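Long-range contacts in CCR4-not transcription complex subunit 1 (Chaetomium thermophilum var. thermophilum DSM 1495, PDB 6H3Z), which probably serves as a scaffold of the CCR4-NOT complex, which deadenylates mRNA and regulates transcription, this chain being a C-terminal MIF4G-like domain of NOT1: residues E37-A42 with H58-I63; E49-L54 with L103-H108; A66-I71 with E111-I116; F94-G99 with G134-S139. All blocks are in the same frame, centred on the assembly; numbering follows the deposited sequence.

Interaction 1: E37-A42 with H58-I63; sequences EQLTAA and HAVLDI
Ala42 and Val60 bring two helices together, their CA atoms 5.6 Å apart. The local axes of 37-42 and 59-63 run antiparallel at 165° and come within 9.3 Å, so this is a helical hairpin in which a small residue, Ala42, stands where the backbones are nearest. Val60 turns CG2 onto the Ala42 methyl (CG2 to CB 3.8 Å), while its other branch, CG1, meets Leu39 CD1, the two side chains crossing at about a right angle. One turn on, Ile63 bridges Gln38 and Ala42. Its CG1 is anti to the carbonyl carbon (chi1 -61°), and from there CD1 reaches the Ala42 methyl (CD1 to CB 3.5 Å) as well as Gln38 O. The CG2 branch lies near Leu39 CB, so a beta-branched residue fills both directions at once. Gln38 lays its aliphatic CB against Ile63, and its OE1 comes near Ile63 CG1. An alanine in place of Ile63 would probably open a gap between the two helices beside Gln38 and Ala42, leaving the Ala42 methyl in touch with Val60 alone across this contact. His58 caps the second helix: ND1 accepts from Val60 N at 3.1 Å, with the donor in the ring plane. The contact lies in the armadillo-like region, between helix 22-45 and helix 59-75, and Ser105 of helix 100-116 touches both Leu39 and Val60.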
loop_
_atom_site.group_PDB
_atom_site.type_symbol
_atom_site.label_atom_id
_atom_site.label_comp_id
_atom_site.label_asym_id
_atom_site.label_seq_id
_atom_site.Cartn_x
_atom_site.Cartn_y
_atom_site.Cartn_z
ATOM N N GLU A 37 -2.295 -12.106 12.368
ATOM C CA GLU A 37 -3.650 -12.652 12.419
ATOM C C GLU A 37 -4.459 -11.796 13.408
ATOM O O GLU A 37 -5.561 -11.356 13.079
ATOM C CB GLU A 37 -3.634 -14.112 12.888
ATOM C CG GLU A 37 -3.049 -15.110 11.899
ATOM C CD GLU A 37 -3.169 -16.564 12.321
ATOM O OE1 GLU A 37 -2.735 -16.907 13.447
ATOM O OE2 GLU A 37 -3.652 -17.377 11.499
ATOM N N GLN A 38 -3.877 -11.519 14.596
ATOM C CA GLN A 38 -4.470 -10.724 15.677
ATOM C C GLN A 38 -4.735 -9.297 15.264
ATOM O O GLN A 38 -5.742 -8.726 15.680
ATOM C CB GLN A 38 -3.545 -10.707 16.898
ATOM C CG GLN A 38 -3.722 -11.884 17.840
ATOM C CD GLN A 38 -2.546 -12.025 18.771
ATOM O OE1 GLN A 38 -2.160 -11.099 19.494
ATOM N NE2 GLN A 38 -1.954 -13.201 18.784
ATOM N N LEU A 39 -3.803 -8.701 14.491
ATOM C CA LEU A 39 -3.899 -7.322 14.012
ATOM C C LEU A 39 -5.050 -7.214 13.034
ATOM O O LEU A 39 -5.860 -6.297 13.139
ATOM C CB LEU A 39 -2.574 -6.879 13.351
ATOM C CG LEU A 39 -2.482 -5.448 12.820
ATOM C CD1 LEU A 39 -2.902 -4.437 13.865
ATOM C CD2 LEU A 39 -1.068 -5.142 12.361
ATOM N N THR A 40 -5.134 -8.181 12.102
ATOM C CA THR A 40 -6.175 -8.283 11.087
ATOM C C THR A 40 -7.544 -8.256 11.761
ATOM O O THR A 40 -8.419 -7.500 11.344
ATOM C CB THR A 40 -5.900 -9.529 10.256
ATOM O OG1 THR A 40 -4.670 -9.312 9.575
ATOM C CG2 THR A 40 -6.985 -9.823 9.250
ATOM N N ALA A 41 -7.684 -9.027 12.848
ATOM C CA ALA A 41 -8.895 -9.132 13.641
ATOM C C ALA A 41 -9.212 -7.820 14.380
ATOM O O ALA A 41 -10.304 -7.261 14.203
ATOM C CB ALA A 41 -8.741 -10.275 14.626
ATOM N N ALA A 42 -8.232 -7.332 15.178
ATOM C CA ALA A 42 -8.320 -6.135 16.010
ATOM C C ALA A 42 -8.609 -4.852 15.247
ATOM O O ALA A 42 -9.376 -4.028 15.734
ATOM C CB ALA A 42 -7.054 -5.974 16.832
ATOM N N HIS A 58 -5.122 0.621 23.632
ATOM C CA HIS A 58 -5.936 0.066 22.551
ATOM C C HIS A 58 -5.320 -1.251 22.112
ATOM O O HIS A 58 -4.097 -1.324 21.989
ATOM C CB HIS A 58 -6.021 1.040 21.370
ATOM C CG HIS A 58 -7.104 0.728 20.383
ATOM N ND1 HIS A 58 -6.970 -0.298 19.458
ATOM C CD2 HIS A 58 -8.294 1.346 20.182
ATOM C CE1 HIS A 58 -8.089 -0.292 18.749
ATOM N NE2 HIS A 58 -8.915 0.681 19.146
ATOM N N ALA A 59 -6.162 -2.281 21.869
ATOM C CA ALA A 59 -5.754 -3.628 21.443
ATOM C C ALA A 59 -4.868 -3.644 20.203
ATOM O O ALA A 59 -3.915 -4.424 20.168
ATOM C CB ALA A 59 -6.972 -4.501 21.215
ATOM N N VAL A 60 -5.178 -2.786 19.192
ATOM C CA VAL A 60 -4.420 -2.648 17.939
ATOM C C VAL A 60 -2.988 -2.206 18.262
ATOM O O VAL A 60 -2.039 -2.806 17.754
ATOM C CB VAL A 60 -5.121 -1.704 16.923
ATOM C CG1 VAL A 60 -4.211 -1.375 15.740
ATOM C CG2 VAL A 60 -6.435 -2.295 16.431
ATOM N N LEU A 61 -2.840 -1.205 19.151
ATOM C CA LEU A 61 -1.537 -0.704 19.582
ATOM C C LEU A 61 -0.771 -1.729 20.396
ATOM O O LEU A 61 0.449 -1.787 20.273
ATOM C CB LEU A 61 -1.649 0.598 20.383
ATOM C CG LEU A 61 -2.000 1.864 19.632
ATOM C CD1 LEU A 61 -1.113 2.134 18.409
ATOM C CD2 LEU A 61 -3.415 2.080 19.479
ATOM N N ASP A 62 -1.473 -2.549 21.203
ATOM C CA ASP A 62 -0.846 -3.561 22.043
ATOM C C ASP A 62 -0.294 -4.727 21.222
ATOM O O ASP A 62 0.717 -5.297 21.622
ATOM C CB ASP A 62 -1.778 -4.017 23.187
ATOM C CG ASP A 62 -2.168 -2.919 24.198
ATOM O OD1 ASP A 62 -1.370 -1.947 24.382
ATOM O OD2 ASP A 62 -3.257 -3.035 24.813
ATOM N N ILE A 63 -0.906 -5.042 20.052
ATOM C CA ILE A 63 -0.427 -6.099 19.149
ATOM C C ILE A 63 0.800 -5.558 18.410
ATOM O O ILE A 63 1.823 -6.242 18.301
ATOM C CB ILE A 63 -1.538 -6.578 18.171
ATOM C CG1 ILE A 63 -2.730 -7.178 18.921
ATOM C CG2 ILE A 63 -0.980 -7.587 17.148
ATOM C CD1 ILE A 63 -3.987 -7.113 18.174
#

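Interaction 2: E49-L54 with L103-H108; sequences EHFNEL and LESLVH
His50 and Glu104 meet obliquely, ring edge to carboxylate, while the neighbouring pair Phe51 and His108 lie face to face. Glu104, extended beyond CG, reaches from its helix to the loop and spreads its two oxygens over two donors. OE2 accepts from His50 ND1 at 2.8 Å with an N-H...O angle of 157°; it is met on the syn side, and lies close to the plane of the imidazole. OE1 takes the backbone N of Phe51 at 2.9 Å, on its anti side and somewhat out of the carboxylate plane. The two bonds would tend to hold the carboxylate in one orientation, and its charge would probably favour a protonated His50. A glutamate suits the place because its length spans from helix to loop and its flat end serves two donors.

Phe51 has CG anti to the backbone N (chi1 177°), beside the carbonyl carbon. Its ring stacks on His108 with centroids 4.3 Å apart and planes at 30°, and Phe51 CZ lies over the centre of the imidazole. The CB of His108 in turn lies over the Phe51 face, offset toward the rim, a CH-pi contact. Ser105 OG approaches Phe51 CD1 at 3.7 Å, its hydroxyl being bonded to Leu101 O one turn back. The loop between helix 22-45 and helix 59-75 is thus pinned to helix 100-116, with Leu61 and Ile64 of helix 59-75 packing against Phe51, while Leu106 faces helix 80-93 and Leu103 faces helix 140-146.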
loop_
_atom_site.group_PDB
_atom_site.type_symbol
_atom_site.label_atom_id
_atom_site.label_comp_id
_atom_site.label_asym_id
_atom_site.label_seq_id
_atom_site.Cartn_x
_atom_site.Cartn_y
_atom_site.Cartn_z
ATOM N N GLU A 49 -11.194 4.379 12.389
ATOM C CA GLU A 49 -10.937 4.141 10.964
ATOM C C GLU A 49 -9.494 4.467 10.585
ATOM O O GLU A 49 -9.034 4.082 9.505
ATOM C CB GLU A 49 -11.908 4.953 10.085
ATOM C CG GLU A 49 -13.341 4.449 10.104
ATOM C CD GLU A 49 -14.348 5.492 9.670
ATOM O OE1 GLU A 49 -14.951 6.143 10.557
ATOM O OE2 GLU A 49 -14.514 5.678 8.442
ATOM N N HIS A 50 -8.787 5.204 11.461
ATOM C CA HIS A 50 -7.414 5.639 11.206
ATOM C C HIS A 50 -6.475 5.329 12.363
ATOM O O HIS A 50 -6.894 5.320 13.518
ATOM C CB HIS A 50 -7.393 7.125 10.806
ATOM C CG HIS A 50 -8.259 7.384 9.611
ATOM N ND1 HIS A 50 -7.790 7.167 8.322
ATOM C CD2 HIS A 50 -9.573 7.709 9.550
ATOM C CE1 HIS A 50 -8.814 7.417 7.521
ATOM N NE2 HIS A 50 -9.912 7.742 8.215
ATOM N N PHE A 51 -5.217 5.017 12.038
ATOM C CA PHE A 51 -4.187 4.666 13.007
ATOM C C PHE A 51 -3.839 5.821 13.980
ATOM O O PHE A 51 -3.483 5.559 15.133
ATOM C CB PHE A 51 -2.962 4.131 12.267
ATOM C CG PHE A 51 -1.788 3.791 13.138
ATOM C CD1 PHE A 51 -1.749 2.599 13.841
ATOM C CD2 PHE A 51 -0.710 4.658 13.240
ATOM C CE1 PHE A 51 -0.672 2.302 14.669
ATOM C CE2 PHE A 51 0.382 4.342 14.031
ATOM C CZ PHE A 51 0.389 3.179 14.758
ATOM N N ASN A 52 -3.985 7.086 13.533
ATOM C CA ASN A 52 -3.732 8.259 14.368
ATOM C C ASN A 52 -4.770 8.411 15.469
ATOM O O ASN A 52 -4.389 8.554 16.632
ATOM C CB ASN A 52 -3.652 9.514 13.520
ATOM C CG ASN A 52 -2.464 9.493 12.607
ATOM O OD1 ASN A 52 -1.314 9.423 13.051
ATOM N ND2 ASN A 52 -2.719 9.475 11.307
ATOM N N GLU A 53 -6.073 8.309 15.120
ATOM C CA GLU A 53 -7.187 8.464 16.064
ATOM C C GLU A 53 -7.321 7.300 17.108
ATOM O O GLU A 53 -8.286 7.284 17.885
ATOM C CB GLU A 53 -8.526 8.740 15.329
ATOM C CG GLU A 53 -8.909 7.789 14.202
ATOM C CD GLU A 53 -10.084 8.225 13.341
ATOM O OE1 GLU A 53 -9.959 9.260 12.642
ATOM O OE2 GLU A 53 -11.117 7.513 13.341
ATOM N N LEU A 54 -6.320 6.396 17.180
ATOM C CA LEU A 54 -6.305 5.281 18.129
ATOM C C LEU A 54 -5.902 5.768 19.527
ATOM O O LEU A 54 -4.803 6.310 19.664
ATOM C CB LEU A 54 -5.327 4.191 17.667
ATOM C CG LEU A 54 -5.739 3.276 16.519
ATOM C CD1 LEU A 54 -4.596 2.390 16.105
ATOM C CD2 LEU A 54 -6.893 2.402 16.900
ATOM N N LEU A 103 -4.865 -1.068 6.833
ATOM C CA LEU A 103 -3.861 -0.626 5.862
ATOM C C LEU A 103 -2.836 0.309 6.532
ATOM O O LEU A 103 -1.628 0.083 6.404
ATOM C CB LEU A 103 -4.514 0.071 4.663
ATOM C CG LEU A 103 -5.372 -0.792 3.765
ATOM C CD1 LEU A 103 -6.435 0.039 3.097
ATOM C CD2 LEU A 103 -4.538 -1.532 2.763
ATOM N N GLU A 104 -3.321 1.301 7.303
ATOM C CA GLU A 104 -2.470 2.233 8.022
ATOM C C GLU A 104 -1.583 1.541 9.062
ATOM O O GLU A 104 -0.400 1.868 9.150
ATOM C CB GLU A 104 -3.306 3.342 8.645
ATOM C CG GLU A 104 -3.879 4.262 7.586
ATOM C CD GLU A 104 -4.838 5.335 8.063
ATOM O OE1 GLU A 104 -4.801 5.695 9.264
ATOM O OE2 GLU A 104 -5.580 5.866 7.205
ATOM N N SER A 105 -2.144 0.560 9.813
ATOM C CA SER A 105 -1.439 -0.223 10.834
ATOM C C SER A 105 -0.344 -1.068 10.211
ATOM O O SER A 105 0.781 -1.059 10.702
ATOM C CB SER A 105 -2.413 -1.108 11.604
ATOM O OG SER A 105 -3.366 -0.310 12.290
ATOM N N LEU A 106 -0.664 -1.757 9.101
ATOM C CA LEU A 106 0.271 -2.585 8.347
ATOM C C LEU A 106 1.418 -1.751 7.764
ATOM O O LEU A 106 2.576 -2.126 7.942
ATOM C CB LEU A 106 -0.452 -3.365 7.242
ATOM C CG LEU A 106 -1.289 -4.573 7.676
ATOM C CD1 LEU A 106 -2.145 -5.052 6.536
ATOM C CD2 LEU A 106 -0.411 -5.711 8.194
ATOM N N VAL A 107 1.107 -0.595 7.117
ATOM C CA VAL A 107 2.124 0.303 6.547
ATOM C C VAL A 107 3.008 0.866 7.680
ATOM O O VAL A 107 4.216 1.046 7.483
ATOM C CB VAL A 107 1.538 1.408 5.626
ATOM C CG1 VAL A 107 2.629 2.336 5.096
ATOM C CG2 VAL A 107 0.754 0.810 4.466
ATOM N N HIS A 108 2.414 1.077 8.880
ATOM C CA HIS A 108 3.132 1.574 10.047
ATOM C C HIS A 108 4.134 0.568 10.551
ATOM O O HIS A 108 5.273 0.935 10.852
ATOM C CB HIS A 108 2.177 1.968 11.169
ATOM C CG HIS A 108 2.857 2.109 12.497
ATOM N ND1 HIS A 108 3.614 3.213 12.827
ATOM C CD2 HIS A 108 2.932 1.207 13.504
ATOM C CE1 HIS A 108 4.090 2.966 14.035
ATOM N NE2 HIS A 108 3.679 1.785 14.496
#

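Interaction 3: A66-I71 with E111-I116; sequences ALIQLI and ETIRKI
Ile71 and Ile113, both buried, form the inner side of a contact made without a hydrogen bond. Their side chains cross at about a right angle, Ile71 CG1 lying 3.9 Å from Ile113 CD1. Helix 80-93 packs on both, Ala85 touching Ile71 while Ala82 and Leu86 touch Ile113, an apolar setting that suits branched aliphatic residues. Ile68 leads from this pair to the outer side. Ile68 CG1 is anti to the carbonyl carbon (chi1 -64°), and the bend at chi2 (-44°) places CD1 against Ile113 CG1 at 3.8 Å. The segments 66-71 and 111-116 run almost parallel, at 15°, with local axes 10.8 Å apart and helix 80-93 coming between them in the chain. Such parallel neighbours one helix removed are characteristic of alpha-helical repeat folds, consistent with the MIF4G-like domain of this chain. On the outer side Ile68, Thr112 and Ile116 are all partly exposed. Thr112 bonds its OG1 to His108 O, on its own helix, so the CG2 methyl is the branch that meets Ile68 (CG2 to CD1 3.9 Å). Ile116 extends CD1 to Ile68 CG2 at 4.0 Å, and its CG2 comes to 4.1 Å from Ile71 CG2. On the flank turned from this interface, Arg114 NH1 meets the syn lone pair of Glu111 OE2 at 2.8 Å in a salt bridge, and forms a second one with Asp150.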
loop_
_atom_site.group_PDB
_atom_site.type_symbol
_atom_site.label_atom_id
_atom_site.label_comp_id
_atom_site.label_asym_id
_atom_site.label_seq_id
_atom_site.Cartn_x
_atom_site.Cartn_y
_atom_site.Cartn_z
ATOM N N ALA A 66 3.853 -5.499 20.759
ATOM C CA ALA A 66 4.420 -6.824 20.967
ATOM C C ALA A 66 5.219 -7.327 19.791
ATOM O O ALA A 66 6.282 -7.915 19.993
ATOM C CB ALA A 66 3.327 -7.803 21.325
ATOM N N LEU A 67 4.716 -7.090 18.561
ATOM C CA LEU A 67 5.372 -7.490 17.317
ATOM C C LEU A 67 6.685 -6.726 17.145
ATOM O O LEU A 67 7.691 -7.339 16.790
ATOM C CB LEU A 67 4.439 -7.251 16.126
ATOM C CG LEU A 67 4.945 -7.645 14.734
ATOM C CD1 LEU A 67 5.318 -9.137 14.651
ATOM C CD2 LEU A 67 3.910 -7.323 13.704
ATOM N N ILE A 68 6.687 -5.406 17.449
ATOM C CA ILE A 68 7.876 -4.553 17.361
ATOM C C ILE A 68 8.917 -4.981 18.389
ATOM O O ILE A 68 10.084 -5.157 18.034
ATOM C CB ILE A 68 7.503 -3.051 17.419
ATOM C CG1 ILE A 68 6.641 -2.642 16.210
ATOM C CG2 ILE A 68 8.723 -2.153 17.519
ATOM C CD1 ILE A 68 7.086 -3.192 14.763
ATOM N N GLN A 69 8.470 -5.254 19.626
ATOM C CA GLN A 69 9.347 -5.729 20.692
ATOM C C GLN A 69 9.967 -7.098 20.364
ATOM O O GLN A 69 11.131 -7.329 20.700
ATOM C CB GLN A 69 8.638 -5.707 22.048
ATOM C CG GLN A 69 8.741 -4.339 22.709
ATOM C CD GLN A 69 7.576 -4.036 23.600
ATOM O OE1 GLN A 69 7.266 -4.782 24.534
ATOM N NE2 GLN A 69 6.926 -2.910 23.349
ATOM N N LEU A 70 9.217 -7.960 19.634
ATOM C CA LEU A 70 9.659 -9.272 19.161
ATOM C C LEU A 70 10.763 -9.102 18.123
ATOM O O LEU A 70 11.770 -9.804 18.201
ATOM C CB LEU A 70 8.467 -10.088 18.586
ATOM C CG LEU A 70 8.769 -11.495 18.022
ATOM C CD1 LEU A 70 9.173 -12.456 19.120
ATOM C CD2 LEU A 70 7.566 -12.065 17.290
ATOM N N ILE A 71 10.573 -8.165 17.164
ATOM C CA ILE A 71 11.533 -7.863 16.101
ATOM C C ILE A 71 12.814 -7.234 16.676
ATOM O O ILE A 71 13.913 -7.555 16.221
ATOM C CB ILE A 71 10.871 -7.024 14.975
ATOM C CG1 ILE A 71 9.744 -7.820 14.242
ATOM C CG2 ILE A 71 11.894 -6.423 13.982
ATOM C CD1 ILE A 71 10.137 -9.120 13.495
ATOM N N GLU A 111 7.066 0.086 7.899
ATOM C CA GLU A 111 8.021 1.190 7.937
ATOM C C GLU A 111 8.955 1.178 9.172
ATOM O O GLU A 111 10.108 1.597 9.062
ATOM C CB GLU A 111 7.305 2.539 7.791
ATOM C CG GLU A 111 6.783 2.823 6.393
ATOM C CD GLU A 111 7.805 2.730 5.275
ATOM O OE1 GLU A 111 8.648 3.648 5.131
ATOM O OE2 GLU A 111 7.757 1.718 4.540
ATOM N N THR A 112 8.467 0.673 10.317
ATOM C CA THR A 112 9.206 0.546 11.567
ATOM C C THR A 112 10.255 -0.567 11.450
ATOM O O THR A 112 11.418 -0.347 11.791
ATOM C CB THR A 112 8.214 0.274 12.715
ATOM O OG1 THR A 112 7.233 1.308 12.731
ATOM C CG2 THR A 112 8.887 0.169 14.088
ATOM N N ILE A 113 9.836 -1.753 10.973
ATOM C CA ILE A 113 10.700 -2.923 10.797
ATOM C C ILE A 113 11.776 -2.628 9.723
ATOM O O ILE A 113 12.917 -3.054 9.895
ATOM C CB ILE A 113 9.875 -4.228 10.564
ATOM C CG1 ILE A 113 8.994 -4.513 11.802
ATOM C CG2 ILE A 113 10.773 -5.430 10.286
ATOM C CD1 ILE A 113 7.951 -5.578 11.650
ATOM N N ARG A 114 11.451 -1.822 8.684
ATOM C CA ARG A 114 12.420 -1.427 7.661
ATOM C C ARG A 114 13.528 -0.573 8.301
ATOM O O ARG A 114 14.700 -0.702 7.938
ATOM C CB ARG A 114 11.733 -0.613 6.578
ATOM C CG ARG A 114 10.882 -1.409 5.635
ATOM C CD ARG A 114 10.242 -0.461 4.654
ATOM N NE ARG A 114 11.161 -0.132 3.565
ATOM C CZ ARG A 114 10.910 0.751 2.612
ATOM N NH1 ARG A 114 9.780 1.441 2.619
ATOM N NH2 ARG A 114 11.797 0.961 1.647
ATOM N N LYS A 115 13.144 0.304 9.249
ATOM C CA LYS A 115 14.064 1.167 9.983
ATOM C C LYS A 115 14.880 0.323 10.974
ATOM O O LYS A 115 16.097 0.510 11.051
ATOM C CB LYS A 115 13.318 2.311 10.702
ATOM C CG LYS A 115 12.749 3.362 9.763
ATOM C CD LYS A 115 12.097 4.504 10.508
ATOM C CE LYS A 115 11.278 5.385 9.597
ATOM N NZ LYS A 115 12.110 6.452 8.954
ATOM N N ILE A 116 14.227 -0.610 11.705
ATOM C CA ILE A 116 14.898 -1.497 12.655
ATOM C C ILE A 116 15.989 -2.339 11.937
ATOM O O ILE A 116 17.131 -2.409 12.421
ATOM C CB ILE A 116 13.877 -2.393 13.448
ATOM C CG1 ILE A 116 12.924 -1.548 14.318
ATOM C CG2 ILE A 116 14.605 -3.399 14.336
ATOM C CD1 ILE A 116 11.709 -2.298 14.879
#

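Interaction 4: F94-G99 with G134-S139; sequences FRQPEG and GHLFLS
Leu136 O is covered by the side chain of Gln96, whose CD, CG and NE2 gather round it. NE2 comes within 3.3 Å of Leu136 O, but the angle is too poor for a hydrogen bond, so the carbonyl and the amide meet as close polar neighbours. Gln96 follows a helix with positive phi (58°), a turn that sends the chain off in a new direction. Its CB points toward the other loop. Extended beyond CG, the side chain reaches past Leu136 to Ser139, where OE1 lies 3.7 Å from Ser139 CB. A long, flexible and uncharged residue suits a site lined by backbone groups. With an alanine here, Leu136 O and Ser139 would probably lose this covering and the two loops would be held together chiefly by Phe94. The second loop is shaped by its own bonds: Leu138 is the centre of an inverse gamma turn, closed by Ser139 N to Phe137 O at 2.7 Å.

Beside this polar part is an apolar pair. The side chains of Phe94 and Phe137 lie side by side, pointing the same way, with ring planes at 82° and Phe94 CE1 4.0 Å from Phe137 CZ. Separately, the Leu136 CD2 methyl lies 3.9 Å from the carbonyl oxygen Phe94 O. Phe94 also meets the ring of Phe129. The contact thus joins the loop between helix 80-93 and helix 100-116 to the loop before helix 140-146, for which Ser139 is the N-cap residue. Leu142 of that helix touches Gln96, and Ile143 of helix 140-146 and Ile157 of helix 154-166 touch Phe137.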
loop_
_atom_site.group_PDB
_atom_site.type_symbol
_atom_site.label_atom_id
_atom_site.label_comp_id
_atom_site.label_asym_id
_atom_site.label_seq_id
_atom_site.Cartn_x
_atom_site.Cartn_y
_atom_site.Cartn_z
ATOM N N PHE A 94 -0.714 -6.733 -0.398
ATOM C CA PHE A 94 -0.994 -7.179 -1.769
ATOM C C PHE A 94 -2.320 -7.911 -1.862
ATOM O O PHE A 94 -2.882 -8.033 -2.950
ATOM C CB PHE A 94 0.162 -8.009 -2.359
ATOM C CG PHE A 94 1.524 -7.340 -2.365
ATOM C CD1 PHE A 94 1.644 -5.958 -2.553
ATOM C CD2 PHE A 94 2.691 -8.094 -2.224
ATOM C CE1 PHE A 94 2.895 -5.346 -2.562
ATOM C CE2 PHE A 94 3.943 -7.474 -2.229
ATOM C CZ PHE A 94 4.031 -6.105 -2.387
ATOM N N ARG A 95 -2.873 -8.339 -0.709
ATOM C CA ARG A 95 -4.198 -8.951 -0.679
ATOM C C ARG A 95 -5.275 -7.881 -0.901
ATOM O O ARG A 95 -6.449 -8.220 -1.093
ATOM C CB ARG A 95 -4.453 -9.691 0.638
ATOM C CG ARG A 95 -3.767 -11.058 0.771
ATOM C CD ARG A 95 -3.999 -12.042 -0.396
ATOM N NE ARG A 95 -5.369 -12.054 -0.917
ATOM C CZ ARG A 95 -6.363 -12.781 -0.420
ATOM N NH1 ARG A 95 -6.158 -13.578 0.626
ATOM N NH2 ARG A 95 -7.565 -12.730 -0.971
ATOM N N GLN A 96 -4.831 -6.592 -0.937
ATOM C CA GLN A 96 -5.589 -5.364 -1.124
ATOM C C GLN A 96 -6.678 -5.180 -0.078
ATOM O O GLN A 96 -7.825 -4.909 -0.458
ATOM C CB GLN A 96 -6.156 -5.253 -2.544
ATOM C CG GLN A 96 -5.187 -4.732 -3.564
ATOM C CD GLN A 96 -5.700 -5.041 -4.944
ATOM O OE1 GLN A 96 -6.499 -4.298 -5.516
ATOM N NE2 GLN A 96 -5.253 -6.157 -5.511
ATOM N N PRO A 97 -6.387 -5.272 1.248
ATOM C CA PRO A 97 -7.458 -4.999 2.213
ATOM C C PRO A 97 -8.015 -3.565 2.027
ATOM O O PRO A 97 -7.344 -2.670 1.472
ATOM C CB PRO A 97 -6.792 -5.245 3.570
ATOM C CG PRO A 97 -5.351 -5.162 3.328
ATOM C CD PRO A 97 -5.106 -5.569 1.928
ATOM N N GLU A 98 -9.283 -3.378 2.412
ATOM C CA GLU A 98 -9.983 -2.104 2.254
ATOM C C GLU A 98 -10.142 -1.337 3.568
ATOM O O GLU A 98 -10.507 -0.159 3.551
ATOM C CB GLU A 98 -11.326 -2.313 1.544
ATOM C CG GLU A 98 -11.173 -2.714 0.082
ATOM C CD GLU A 98 -12.451 -3.048 -0.665
ATOM O OE1 GLU A 98 -13.405 -3.575 -0.042
ATOM O OE2 GLU A 98 -12.490 -2.782 -1.890
ATOM N N GLY A 99 -9.838 -1.987 4.682
ATOM C CA GLY A 99 -9.922 -1.353 5.988
ATOM C C GLY A 99 -8.778 -0.383 6.157
ATOM O O GLY A 99 -7.624 -0.810 6.149
ATOM N N GLY A 134 1.668 -3.982 -11.507
ATOM C CA GLY A 134 0.962 -2.739 -11.246
ATOM C C GLY A 134 -0.474 -2.860 -10.798
ATOM O O GLY A 134 -0.910 -2.086 -9.942
ATOM N N HIS A 135 -1.218 -3.824 -11.367
ATOM C CA HIS A 135 -2.630 -4.031 -11.036
ATOM C C HIS A 135 -2.895 -4.316 -9.555
ATOM O O HIS A 135 -4.016 -4.094 -9.089
ATOM C CB HIS A 135 -3.264 -5.113 -11.921
ATOM C CG HIS A 135 -2.728 -6.485 -11.688
ATOM N ND1 HIS A 135 -1.658 -6.976 -12.419
ATOM C CD2 HIS A 135 -3.143 -7.439 -10.821
ATOM C CE1 HIS A 135 -1.476 -8.217 -11.990
ATOM N NE2 HIS A 135 -2.323 -8.529 -11.009
ATOM N N LEU A 136 -1.873 -4.785 -8.817
ATOM C CA LEU A 136 -1.992 -5.067 -7.389
ATOM C C LEU A 136 -2.232 -3.809 -6.586
ATOM O O LEU A 136 -2.857 -3.858 -5.538
ATOM C CB LEU A 136 -0.737 -5.758 -6.863
ATOM C CG LEU A 136 -0.555 -7.210 -7.265
ATOM C CD1 LEU A 136 0.840 -7.669 -6.941
ATOM C CD2 LEU A 136 -1.585 -8.119 -6.587
ATOM N N PHE A 137 -1.733 -2.678 -7.086
ATOM C CA PHE A 137 -1.832 -1.376 -6.432
ATOM C C PHE A 137 -3.062 -0.626 -6.844
ATOM O O PHE A 137 -3.326 0.429 -6.269
ATOM C CB PHE A 137 -0.572 -0.543 -6.698
ATOM C CG PHE A 137 0.679 -1.254 -6.273
ATOM C CD1 PHE A 137 1.104 -1.209 -4.954
ATOM C CD2 PHE A 137 1.401 -2.019 -7.177
ATOM C CE1 PHE A 137 2.247 -1.887 -4.549
ATOM C CE2 PHE A 137 2.539 -2.712 -6.774
ATOM C CZ PHE A 137 2.959 -2.636 -5.461
ATOM N N LEU A 138 -3.845 -1.187 -7.788
ATOM C CA LEU A 138 -5.055 -0.553 -8.288
ATOM C C LEU A 138 -6.212 -0.642 -7.294
ATOM O O LEU A 138 -7.263 -1.209 -7.599
ATOM C CB LEU A 138 -5.443 -1.052 -9.690
ATOM C CG LEU A 138 -4.467 -0.744 -10.854
ATOM C CD1 LEU A 138 -5.172 -0.847 -12.154
ATOM C CD2 LEU A 138 -3.840 0.647 -10.747
ATOM N N SER A 139 -5.992 -0.023 -6.107
ATOM C CA SER A 139 -6.846 0.134 -4.932
ATOM C C SER A 139 -6.471 1.494 -4.338
ATOM O O SER A 139 -5.357 1.665 -3.848
ATOM C CB SER A 139 -6.584 -0.988 -3.919
ATOM O OG SER A 139 -7.257 -0.821 -2.677
#

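Interactions 1, 3 and 4 are partly buried, while interaction 2 lies at the surface. Interactions 1 and 3 are apolar helix-to-helix contacts, and both use helix 59-75: one holds its start against helix 22-45, the other its middle against helix 100-116. Interaction 2 shares helix 100-116 with interaction 3 but adds a His-carboxylate hydrogen bond and a ring stack, which tie a loop to a helix. Interactions 1 and 2 touch directly, Leu61 CD2 meeting Leu54 CB at 3.4 Å. Interaction 4, its centre about 7 Å from the centre of the chain, is the only loop-to-loop contact and mixes buried aromatics with backbone carbonyls; it touches interaction 2 through Leu103 CD1 and Pro97 O (3.3 Å), but not interactions 1 or 3.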